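Local coordinates for proteasome accessory factor B/C (PafBC) (Paenarthrobacter aurescens, PDB 6SJ9), which probably regulates transcription in the bacterial DNA damage response, combining winged helix-turn-helix, WYL and WCX domains in one chain, at residues A[532-537]-A[549-554]; A[506-511]-A[553-558]; A[280-285]-A[302-307]; A[284-289]-A[308-313]. All blocks are in the same frame, centred on the assembly; numbering follows the deposited sequence.

Contact 1 (A[532-537]-A[549-554])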
# COMPACT_ATOMS: atom_id res chain seq x y z
N SER A 532 17.45 0.04 -5.91
CA SER A 532 18.88 -0.23 -6.04
C SER A 532 19.30 -1.64 -5.58
O SER A 532 20.49 -1.88 -5.36
CB SER A 532 19.69 0.82 -5.27
OG SER A 532 19.39 2.11 -5.77
N THR A 533 18.36 -2.60 -5.46
CA THR A 533 18.67 -3.97 -5.05
C THR A 533 18.29 -4.99 -6.10
O THR A 533 17.18 -4.96 -6.65
CB THR A 533 17.96 -4.29 -3.73
OG1 THR A 533 18.27 -3.25 -2.80
CG2 THR A 533 18.41 -5.62 -3.16
N TRP A 534 19.20 -5.96 -6.34
CA TRP A 534 18.90 -7.02 -7.28
C TRP A 534 18.25 -8.20 -6.57
O TRP A 534 18.63 -8.59 -5.48
CB TRP A 534 20.15 -7.49 -8.05
CG TRP A 534 20.48 -6.54 -9.15
CD1 TRP A 534 21.40 -5.53 -9.12
CD2 TRP A 534 19.81 -6.45 -10.41
NE1 TRP A 534 21.36 -4.82 -10.30
CE2 TRP A 534 20.40 -5.38 -11.12
CE3 TRP A 534 18.79 -7.19 -11.03
CZ2 TRP A 534 20.01 -5.01 -12.42
CZ3 TRP A 534 18.38 -6.83 -12.32
CH2 TRP A 534 19.00 -5.71 -13.00
N TYR A 535 17.26 -8.77 -7.23
CA TYR A 535 16.57 -9.95 -6.73
C TYR A 535 16.46 -10.96 -7.86
O TYR A 535 16.52 -10.61 -9.04
CB TYR A 535 15.14 -9.63 -6.27
CG TYR A 535 15.00 -8.61 -5.16
CD1 TYR A 535 15.05 -7.23 -5.44
CD2 TYR A 535 14.75 -9.01 -3.86
CE1 TYR A 535 14.89 -6.30 -4.42
CE2 TYR A 535 14.60 -8.12 -2.85
CZ TYR A 535 14.65 -6.75 -3.14
OH TYR A 535 14.51 -5.86 -2.12
N PHE A 536 16.31 -12.23 -7.51
CA PHE A 536 15.89 -13.15 -8.56
C PHE A 536 14.74 -14.01 -8.05
O PHE A 536 14.78 -14.53 -6.93
CB PHE A 536 17.01 -14.03 -9.11
CG PHE A 536 17.67 -14.93 -8.11
CD1 PHE A 536 18.55 -14.43 -7.16
CD2 PHE A 536 17.50 -16.28 -8.21
CE1 PHE A 536 19.17 -15.26 -6.26
CE2 PHE A 536 18.14 -17.13 -7.33
CZ PHE A 536 18.97 -16.62 -6.36
N GLU A 537 13.73 -14.11 -8.86
CA GLU A 537 12.61 -15.00 -8.65
C GLU A 537 12.97 -16.40 -9.16
O GLU A 537 13.58 -16.55 -10.23
CB GLU A 537 11.40 -14.48 -9.42
CG GLU A 537 10.19 -15.32 -9.22
CD GLU A 537 9.11 -15.00 -10.29
OE1 GLU A 537 7.96 -14.73 -9.89
OE2 GLU A 537 9.43 -14.98 -11.52
N PHE A 549 14.65 -14.19 -3.99
CA PHE A 549 15.89 -14.16 -3.22
C PHE A 549 16.64 -12.87 -3.52
O PHE A 549 16.54 -12.30 -4.61
CB PHE A 549 16.77 -15.36 -3.62
CG PHE A 549 16.11 -16.76 -3.37
CD1 PHE A 549 15.42 -17.41 -4.37
CD2 PHE A 549 16.28 -17.41 -2.16
CE1 PHE A 549 14.88 -18.71 -4.16
CE2 PHE A 549 15.73 -18.70 -1.92
CZ PHE A 549 15.02 -19.34 -2.91
N ARG A 550 17.46 -12.45 -2.56
CA ARG A 550 18.33 -11.30 -2.72
C ARG A 550 19.66 -11.75 -3.31
O ARG A 550 20.30 -12.65 -2.75
CB ARG A 550 18.59 -10.60 -1.38
CG ARG A 550 17.35 -9.91 -0.76
CD ARG A 550 17.67 -9.23 0.58
NE ARG A 550 18.77 -8.25 0.51
CZ ARG A 550 18.60 -6.94 0.29
NH1 ARG A 550 17.37 -6.44 0.15
NH2 ARG A 550 19.66 -6.11 0.22
N LEU A 551 20.06 -11.13 -4.41
CA LEU A 551 21.34 -11.45 -5.02
C LEU A 551 22.47 -11.30 -4.02
O LEU A 551 23.41 -12.12 -3.98
CB LEU A 551 21.58 -10.57 -6.25
CG LEU A 551 22.67 -11.06 -7.21
CD1 LEU A 551 22.25 -12.36 -7.77
CD2 LEU A 551 22.79 -10.08 -8.35
N ASP A 552 22.39 -10.27 -3.17
CA ASP A 552 23.51 -10.02 -2.28
C ASP A 552 23.48 -10.97 -1.13
O ASP A 552 24.30 -10.80 -0.22
CB ASP A 552 23.55 -8.55 -1.76
CG ASP A 552 22.37 -8.17 -0.83
OD1 ASP A 552 21.65 -9.02 -0.27
OD2 ASP A 552 22.18 -6.94 -0.64
N ARG A 553 22.57 -11.96 -1.14
CA ARG A 553 22.64 -13.02 -0.13
C ARG A 553 23.05 -14.37 -0.71
O ARG A 553 23.09 -15.35 0.02
CB ARG A 553 21.32 -13.14 0.66
CG ARG A 553 21.31 -11.97 1.62
CD ARG A 553 20.43 -12.07 2.83
NE ARG A 553 20.00 -13.40 3.27
CZ ARG A 553 18.88 -13.54 3.96
NH1 ARG A 553 18.18 -12.45 4.23
NH2 ARG A 553 18.46 -14.72 4.36
N VAL A 554 23.38 -14.42 -2.00
CA VAL A 554 23.86 -15.65 -2.57
C VAL A 554 25.25 -15.94 -2.06
O VAL A 554 26.16 -15.12 -2.23
CB VAL A 554 23.85 -15.55 -4.10
CG1 VAL A 554 24.61 -16.74 -4.73
CG2 VAL A 554 22.41 -15.53 -4.57
O HOH W 1 20.69 -8.05 -3.47
O HOH W 2 14.74 -7.39 0.50
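The ring of F536 lies across the CB of F549, a CH-pi contact in which F549 CB stands over the ring face, 4.0 Å from the centroid. The two rings are near parallel but slid apart, so they barely overlap. V554 CG2 meets the F536 ring obliquely, 3.7 Å from F536 CE1. I495 of helix 489-501 also packs on F536, and flat apolar groups suit this buried face of the hairpin formed by strands 533-540 and 545-550. F536 and F549 exchange two backbone hydrogen bonds, F536 N to F549 O measuring 2.9 Å. Further on, L551 N donates to W534 O at 3.1 Å as the chain enters a 3-10 turn, and a water links the same oxygen to D552 N.

On the face of Y535 and R550 the chemistry changes. T533 CG2 covers one face of the guanidinium, 3.6 Å from R550 NH1, and a water joins that nitrogen to Y535 OH. Side-on, NE and NH2 each take one oxygen of D552, with R550 NH2 2.8 Å from D552 OD2. An alanine in place of R550 would probably leave the D552 carboxylate without its charged mate and open a gap beside T533. The hairpin thus sets an aromatic face against a polar one, where the paired charges are likely to offset each other.

Contact 2 (A[506-511]-A[553-558])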
# COMPACT_ATOMS: atom_id res chain seq x y z
N ARG A 506 22.01 -25.07 -8.35
CA ARG A 506 22.20 -25.34 -6.94
C ARG A 506 22.57 -24.03 -6.25
O ARG A 506 23.62 -23.47 -6.55
CB ARG A 506 23.34 -26.33 -6.72
CG ARG A 506 23.51 -26.79 -5.26
CD ARG A 506 22.32 -27.58 -4.80
NE ARG A 506 22.57 -28.32 -3.55
CZ ARG A 506 21.62 -28.96 -2.88
NH1 ARG A 506 20.38 -28.95 -3.35
NH2 ARG A 506 21.92 -29.60 -1.75
N LEU A 507 21.74 -23.59 -5.32
CA LEU A 507 21.89 -22.32 -4.63
C LEU A 507 22.25 -22.57 -3.17
O LEU A 507 21.62 -23.39 -2.49
CB LEU A 507 20.60 -21.50 -4.72
CG LEU A 507 20.49 -20.38 -3.70
CD1 LEU A 507 21.52 -19.25 -4.00
CD2 LEU A 507 19.01 -19.89 -3.74
N ARG A 508 23.28 -21.88 -2.71
CA ARG A 508 23.62 -21.77 -1.30
C ARG A 508 23.30 -20.35 -0.87
O ARG A 508 23.87 -19.40 -1.40
CB ARG A 508 25.07 -22.12 -1.04
CG ARG A 508 25.28 -23.66 -1.11
CD ARG A 508 26.74 -23.90 -0.93
NE ARG A 508 27.09 -25.26 -1.19
CZ ARG A 508 28.34 -25.63 -1.44
NH1 ARG A 508 29.29 -24.69 -1.46
NH2 ARG A 508 28.64 -26.91 -1.66
N TYR A 509 22.32 -20.19 0.00
CA TYR A 509 21.75 -18.88 0.30
C TYR A 509 22.07 -18.58 1.76
O TYR A 509 21.73 -19.37 2.62
CB TYR A 509 20.25 -18.90 0.06
CG TYR A 509 19.58 -17.55 0.05
CD1 TYR A 509 19.92 -16.60 -0.90
CD2 TYR A 509 18.56 -17.25 0.95
CE1 TYR A 509 19.30 -15.35 -0.96
CE2 TYR A 509 17.94 -15.96 0.92
CZ TYR A 509 18.32 -15.03 -0.04
OH TYR A 509 17.70 -13.78 -0.15
N PHE A 510 22.74 -17.44 2.02
CA PHE A 510 23.02 -17.01 3.40
C PHE A 510 21.74 -16.76 4.19
O PHE A 510 20.76 -16.22 3.68
CB PHE A 510 23.84 -15.72 3.42
CG PHE A 510 25.29 -15.90 3.12
CD1 PHE A 510 26.09 -16.64 3.92
CD2 PHE A 510 25.85 -15.25 2.01
CE1 PHE A 510 27.41 -16.81 3.63
CE2 PHE A 510 27.15 -15.38 1.73
CZ PHE A 510 27.94 -16.17 2.54
N SER A 511 21.75 -17.15 5.45
CA SER A 511 20.71 -16.72 6.36
C SER A 511 20.84 -15.21 6.63
O SER A 511 21.81 -14.56 6.24
CB SER A 511 20.83 -17.47 7.67
OG SER A 511 22.07 -17.06 8.22
N ARG A 553 22.57 -11.96 -1.14
CA ARG A 553 22.64 -13.02 -0.13
C ARG A 553 23.05 -14.37 -0.71
O ARG A 553 23.09 -15.35 0.02
CB ARG A 553 21.32 -13.14 0.66
CG ARG A 553 21.31 -11.97 1.62
CD ARG A 553 20.43 -12.07 2.83
NE ARG A 553 20.00 -13.40 3.27
CZ ARG A 553 18.88 -13.54 3.96
NH1 ARG A 553 18.18 -12.45 4.23
NH2 ARG A 553 18.46 -14.72 4.36
N VAL A 554 23.38 -14.42 -2.00
CA VAL A 554 23.86 -15.65 -2.57
C VAL A 554 25.25 -15.94 -2.06
O VAL A 554 26.16 -15.12 -2.23
CB VAL A 554 23.85 -15.55 -4.10
CG1 VAL A 554 24.61 -16.74 -4.73
CG2 VAL A 554 22.41 -15.53 -4.57
N GLU A 555 25.45 -17.13 -1.51
CA GLU A 555 26.83 -17.53 -1.22
C GLU A 555 27.45 -18.18 -2.44
O GLU A 555 28.58 -17.84 -2.80
CB GLU A 555 26.92 -18.49 -0.05
CG GLU A 555 28.34 -18.60 0.51
CD GLU A 555 29.08 -19.83 0.02
OE1 GLU A 555 30.32 -19.74 -0.16
OE2 GLU A 555 28.45 -20.89 -0.17
N SER A 556 26.72 -19.04 -3.14
CA SER A 556 27.25 -19.51 -4.41
C SER A 556 26.09 -20.09 -5.21
O SER A 556 25.07 -20.51 -4.64
CB SER A 556 28.36 -20.55 -4.21
OG SER A 556 27.79 -21.73 -3.72
N LEU A 557 26.27 -20.09 -6.53
CA LEU A 557 25.30 -20.66 -7.46
C LEU A 557 26.08 -21.45 -8.48
O LEU A 557 27.02 -20.90 -9.06
CB LEU A 557 24.54 -19.57 -8.20
CG LEU A 557 23.47 -18.85 -7.44
CD1 LEU A 557 23.19 -17.57 -8.17
CD2 LEU A 557 22.26 -19.72 -7.50
N GLU A 558 25.65 -22.70 -8.74
CA GLU A 558 26.28 -23.58 -9.68
C GLU A 558 25.18 -24.37 -10.39
O GLU A 558 24.30 -24.96 -9.73
CB GLU A 558 27.26 -24.60 -9.06
CG GLU A 558 28.06 -24.12 -7.87
CD GLU A 558 29.34 -23.37 -8.27
OE1 GLU A 558 29.56 -23.17 -9.49
OE2 GLU A 558 30.12 -22.98 -7.35
O HOH W 3 26.02 -23.69 -5.22
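R553 grips the carbonyl oxygen of F510 side-on: NE and NH2 both donate to it in the guanidinium plane, R553 NH2 lying 2.8 Å from F510 O. Y509 lies over one face of that guanidinium, the two planes 22° apart, and its CE1 comes 3.4 Å from R553 CB. A leucine in place of R553 would probably leave F510 O without these two donors, and would leave D584, which pairs with the arginine's NH1, without that charge. In return R553 O accepts from F510 N at 2.9 Å.

Next along, E555 CB rests over the F510 ring as a CH-pi contact. R508 O takes E555 N at 2.8 Å and, weakly, S556 N. R508 runs extended beside E555, guanidinium and carboxylate nearly coplanar but beyond salt-bridge range; its firmer partner is E519. On the buried face L507 and L557 lie side by side, L507 CD1 3.6 Å from L557 CD2, and A491 and I495 of helix 489-501 pack on L557.

Facing R508 with both E555 and S556 is a classic beta bulge. It lies where strand 554-560 pairs with 503-510 at the edge of a five-stranded antiparallel sheet following a helix, consistent with the Sm-like fold of WYL domains.

Contact 3 (A[280-285]-A[302-307])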
# COMPACT_ATOMS: atom_id res chain seq x y z
N VAL A 280 1.99 18.46 16.04
CA VAL A 280 1.55 17.95 14.76
C VAL A 280 0.07 18.29 14.61
O VAL A 280 -0.68 18.39 15.60
CB VAL A 280 1.79 16.44 14.57
CG1 VAL A 280 3.23 16.09 14.79
CG2 VAL A 280 0.88 15.63 15.48
N ASP A 281 -0.34 18.53 13.37
CA ASP A 281 -1.73 18.78 13.07
C ASP A 281 -2.43 17.47 12.77
O ASP A 281 -1.89 16.63 12.05
CB ASP A 281 -1.87 19.74 11.88
CG ASP A 281 -1.38 21.15 12.20
OD1 ASP A 281 -1.69 21.65 13.31
OD2 ASP A 281 -0.67 21.75 11.36
N PHE A 282 -3.63 17.32 13.31
CA PHE A 282 -4.47 16.18 12.99
C PHE A 282 -5.90 16.67 12.99
O PHE A 282 -6.20 17.73 13.56
CB PHE A 282 -4.29 15.04 14.00
CG PHE A 282 -4.90 15.34 15.35
CD1 PHE A 282 -4.26 16.18 16.23
CD2 PHE A 282 -6.09 14.74 15.74
CE1 PHE A 282 -4.81 16.45 17.48
CE2 PHE A 282 -6.64 14.99 16.99
CZ PHE A 282 -6.01 15.85 17.86
N ARG A 283 -6.79 15.92 12.33
CA ARG A 283 -8.22 16.19 12.33
C ARG A 283 -8.98 15.19 13.19
O ARG A 283 -9.70 15.60 14.10
CB ARG A 283 -8.79 16.29 10.90
CG ARG A 283 -8.12 17.42 10.11
CD ARG A 283 -8.57 17.60 8.66
NE ARG A 283 -8.02 16.61 7.73
CZ ARG A 283 -7.69 16.88 6.47
NH1 ARG A 283 -7.79 18.13 6.01
NH2 ARG A 283 -7.22 15.92 5.67
N ASP A 284 -8.85 13.88 12.91
CA ASP A 284 -9.56 12.85 13.66
C ASP A 284 -8.66 12.26 14.73
O ASP A 284 -7.64 11.65 14.39
CB ASP A 284 -10.04 11.74 12.71
CG ASP A 284 -10.85 10.62 13.43
OD1 ASP A 284 -11.07 10.66 14.67
OD2 ASP A 284 -11.34 9.71 12.73
N PRO A 285 -9.02 12.38 16.00
CA PRO A 285 -8.15 11.84 17.06
C PRO A 285 -8.07 10.33 17.10
O PRO A 285 -7.08 9.81 17.61
CB PRO A 285 -8.76 12.40 18.36
CG PRO A 285 -10.12 12.83 17.99
CD PRO A 285 -10.14 13.15 16.54
N THR A 302 1.29 14.51 25.28
CA THR A 302 1.05 15.40 26.41
C THR A 302 -0.32 16.07 26.31
O THR A 302 -0.96 16.30 27.34
CB THR A 302 2.16 16.43 26.58
OG1 THR A 302 2.25 17.26 25.42
CG2 THR A 302 3.51 15.74 26.83
N GLY A 303 -0.79 16.37 25.10
CA GLY A 303 -2.11 16.92 24.91
C GLY A 303 -2.53 16.85 23.46
O GLY A 303 -1.71 16.57 22.59
N PRO A 304 -3.83 17.02 23.17
CA PRO A 304 -4.96 17.27 24.07
C PRO A 304 -5.44 15.98 24.73
O PRO A 304 -5.14 14.90 24.25
CB PRO A 304 -6.03 17.85 23.15
CG PRO A 304 -5.79 17.12 21.87
CD PRO A 304 -4.27 16.99 21.76
N ALA A 305 -6.26 16.13 25.77
CA ALA A 305 -6.66 14.99 26.59
C ALA A 305 -7.48 13.97 25.82
O ALA A 305 -7.41 12.78 26.13
CB ALA A 305 -7.42 15.48 27.83
N GLU A 306 -8.28 14.39 24.85
CA GLU A 306 -9.07 13.43 24.10
C GLU A 306 -8.15 12.52 23.28
O GLU A 306 -8.41 11.31 23.15
CB GLU A 306 -10.08 14.15 23.20
CG GLU A 306 -11.26 13.26 22.75
CD GLU A 306 -11.96 13.72 21.45
OE1 GLU A 306 -11.65 14.83 20.95
OE2 GLU A 306 -12.83 12.96 20.92
N LEU A 307 -7.05 13.08 22.77
CA LEU A 307 -6.04 12.30 22.06
C LEU A 307 -5.32 11.34 23.00
O LEU A 307 -5.08 10.17 22.67
CB LEU A 307 -5.03 13.25 21.40
CG LEU A 307 -3.91 12.53 20.68
CD1 LEU A 307 -4.59 11.71 19.64
CD2 LEU A 307 -3.02 13.55 20.04
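L307 pushes its forked end into the hollow between F282 and P285, one methyl to each wall. Its CD2 branch approaches the ring of F282, 4.3 Å from F282 CE1, while CD1 faces the proline, coming 3.7 Å from P285 O. CG lies anti to the backbone N (chi1 178°), and the end of the side chain, rather than its root, comes near the notch; a branched residue fits it because two surfaces must be met at once. L288 of helix 285-294 packs on both F282 and L307.

The F282 ring presents its edge to a second bump, the pyrrolidine ring of P304: P304 CG lies near the ring plane, 4.2 Å from F282 CZ. P304 follows a cis peptide bond and occupies the N-cap position of helix 305-323. Here the WCX domain shows its ferredoxin-like fold: strands 275-282 and 299-303 run parallel with strand 245-252 between them, joined by a beta-alpha-beta crossover through helix 285-294. The contact ties the end of strand 275-282 to the point where strand 299-303 gives way to helix 305-323. Just before that turn T302 and G303 both face T248, a classic beta bulge.

The extended side chain of E306 crosses that of P285 obliquely, both carboxylate oxygens near the outermost carbon of the proline, with P285 CG 3.9 Å from E306 OE1. That carboxylate has its charged partner outside the pair, in a salt bridge from OE1 to R245, whose side chain also touches P285.

Contact 4 (A[284-289]-A[308-313])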
# COMPACT_ATOMS: atom_id res chain seq x y z
N ASP A 284 -8.85 13.88 12.91
CA ASP A 284 -9.56 12.85 13.66
C ASP A 284 -8.66 12.26 14.73
O ASP A 284 -7.64 11.65 14.39
CB ASP A 284 -10.04 11.74 12.71
CG ASP A 284 -10.85 10.62 13.43
OD1 ASP A 284 -11.07 10.66 14.67
OD2 ASP A 284 -11.34 9.71 12.73
N PRO A 285 -9.02 12.38 16.00
CA PRO A 285 -8.15 11.84 17.06
C PRO A 285 -8.07 10.33 17.10
O PRO A 285 -7.08 9.81 17.61
CB PRO A 285 -8.76 12.40 18.36
CG PRO A 285 -10.12 12.83 17.99
CD PRO A 285 -10.14 13.15 16.54
N GLU A 286 -9.08 9.61 16.59
CA GLU A 286 -8.94 8.16 16.55
C GLU A 286 -7.88 7.77 15.55
O GLU A 286 -7.14 6.81 15.76
CB GLU A 286 -10.27 7.47 16.23
CG GLU A 286 -11.20 7.57 17.39
CD GLU A 286 -10.60 6.92 18.62
OE1 GLU A 286 -9.91 5.88 18.46
OE2 GLU A 286 -10.81 7.46 19.73
N GLN A 287 -7.78 8.52 14.46
CA GLN A 287 -6.79 8.20 13.45
C GLN A 287 -5.38 8.43 13.99
O GLN A 287 -4.51 7.56 13.84
CB GLN A 287 -7.02 9.03 12.20
CG GLN A 287 -6.28 8.44 11.05
CD GLN A 287 -6.34 9.29 9.84
OE1 GLN A 287 -7.20 10.17 9.75
NE2 GLN A 287 -5.48 8.99 8.85
N LEU A 288 -5.14 9.60 14.63
CA LEU A 288 -3.82 9.87 15.21
C LEU A 288 -3.49 8.89 16.33
O LEU A 288 -2.35 8.45 16.45
CB LEU A 288 -3.73 11.30 15.73
CG LEU A 288 -2.35 11.71 16.22
CD1 LEU A 288 -1.35 11.43 15.11
CD2 LEU A 288 -2.29 13.20 16.59
N ALA A 289 -4.48 8.52 17.14
CA ALA A 289 -4.19 7.65 18.28
C ALA A 289 -3.76 6.26 17.82
O ALA A 289 -2.86 5.65 18.43
CB ALA A 289 -5.40 7.53 19.21
N SER A 308 -4.90 11.85 24.15
CA SER A 308 -4.22 11.04 25.15
C SER A 308 -5.10 9.88 25.61
O SER A 308 -4.62 8.76 25.79
CB SER A 308 -3.82 11.93 26.33
OG SER A 308 -3.51 11.15 27.46
N ALA A 309 -6.38 10.15 25.84
CA ALA A 309 -7.23 9.08 26.36
C ALA A 309 -7.45 8.00 25.32
O ALA A 309 -7.61 6.83 25.67
CB ALA A 309 -8.57 9.64 26.84
N ALA A 310 -7.41 8.37 24.04
CA ALA A 310 -7.58 7.37 22.99
C ALA A 310 -6.36 6.45 22.89
O ALA A 310 -6.51 5.24 22.66
CB ALA A 310 -7.88 8.05 21.66
N VAL A 311 -5.15 7.00 23.07
CA VAL A 311 -3.93 6.21 22.98
C VAL A 311 -3.84 5.22 24.13
O VAL A 311 -3.58 4.02 23.94
CB VAL A 311 -2.70 7.14 22.91
CG1 VAL A 311 -1.43 6.35 22.99
CG2 VAL A 311 -2.75 7.93 21.64
N VAL A 312 -4.02 5.71 25.37
CA VAL A 312 -4.05 4.86 26.55
C VAL A 312 -5.07 3.75 26.40
O VAL A 312 -4.79 2.58 26.69
CB VAL A 312 -4.34 5.72 27.80
CG1 VAL A 312 -4.67 4.82 29.03
CG2 VAL A 312 -3.14 6.63 28.09
N ARG A 313 -6.26 4.07 25.88
CA ARG A 313 -7.29 3.05 25.72
C ARG A 313 -6.80 1.90 24.85
O ARG A 313 -7.02 0.73 25.17
CB ARG A 313 -8.56 3.68 25.15
CG ARG A 313 -9.72 2.69 25.05
CD ARG A 313 -10.45 2.85 23.73
NE ARG A 313 -10.72 4.26 23.47
CZ ARG A 313 -10.78 4.79 22.25
NH1 ARG A 313 -10.57 4.02 21.19
NH2 ARG A 313 -11.02 6.10 22.10
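Helices 285-289 and 308-313 pass at a signed angle of -48°, their axes 8.8 Å apart at closest approach, and A289 and V311 bring the backbones nearest. Small apolar groups meet at the crossing: two alanine methyls and one branch of V311. A289 points its methyl at the other helix, where it meets a second methyl, A289 CB to A310 CB being 3.5 Å, and V311 CG2 settles beside it at 3.6 Å from A289 CB. Alanine suits this place because its single methyl lets the backbones come close, A289 CA and V311 CA being 4.9 Å apart.

Beside this apolar patch E286 and R313 close the junction with a salt bridge. R313 NH2 lies 2.7 Å from E286 OE2, meeting it on the syn side and within the guanidinium plane, while R313 NH1 makes a weak bond to E286 OE1. The side chains meet at about a right angle, their flat ends only 25° apart, and A310 O stands over the centre of one guanidinium face. A bend at chi2 (-60°) swings CD of E286 toward the partner helix, its OE2 passing 3.6 Å from A310 CB.

At the start of the first helix D284 is the N-cap: D284 OD1 accepts from E286 N at 3.0 Å, and OD2 is held by R208 and S210. The arrangement is the N-capped crossover helix of the ferredoxin-like WCX fold, packed at an angle through alanine contacts on helix 305-323, which follows strand 299-303.

The four contacts form two close pairs in two domains. Contacts 1 and 2 share R553 and V554 and lie in one WYL sheet, their centres about 10 Å apart; Y509 OH, 2.8 Å from R550 N, is probably hydrogen-bonded across them. Contacts 3 and 4, with centres about 7 Å apart, share D284 and P285 in the first WCX domain, where L288 CD2 packs 3.5 Å from L307 CD2. No direct touch links the pairs: the centres of contacts 1 and 3 are about 43 Å apart and their nearest atoms about 30 Å. The potassium ion is bound by L16, T18, I81, K83 and S85, so none of the four contacts supplies its ligands.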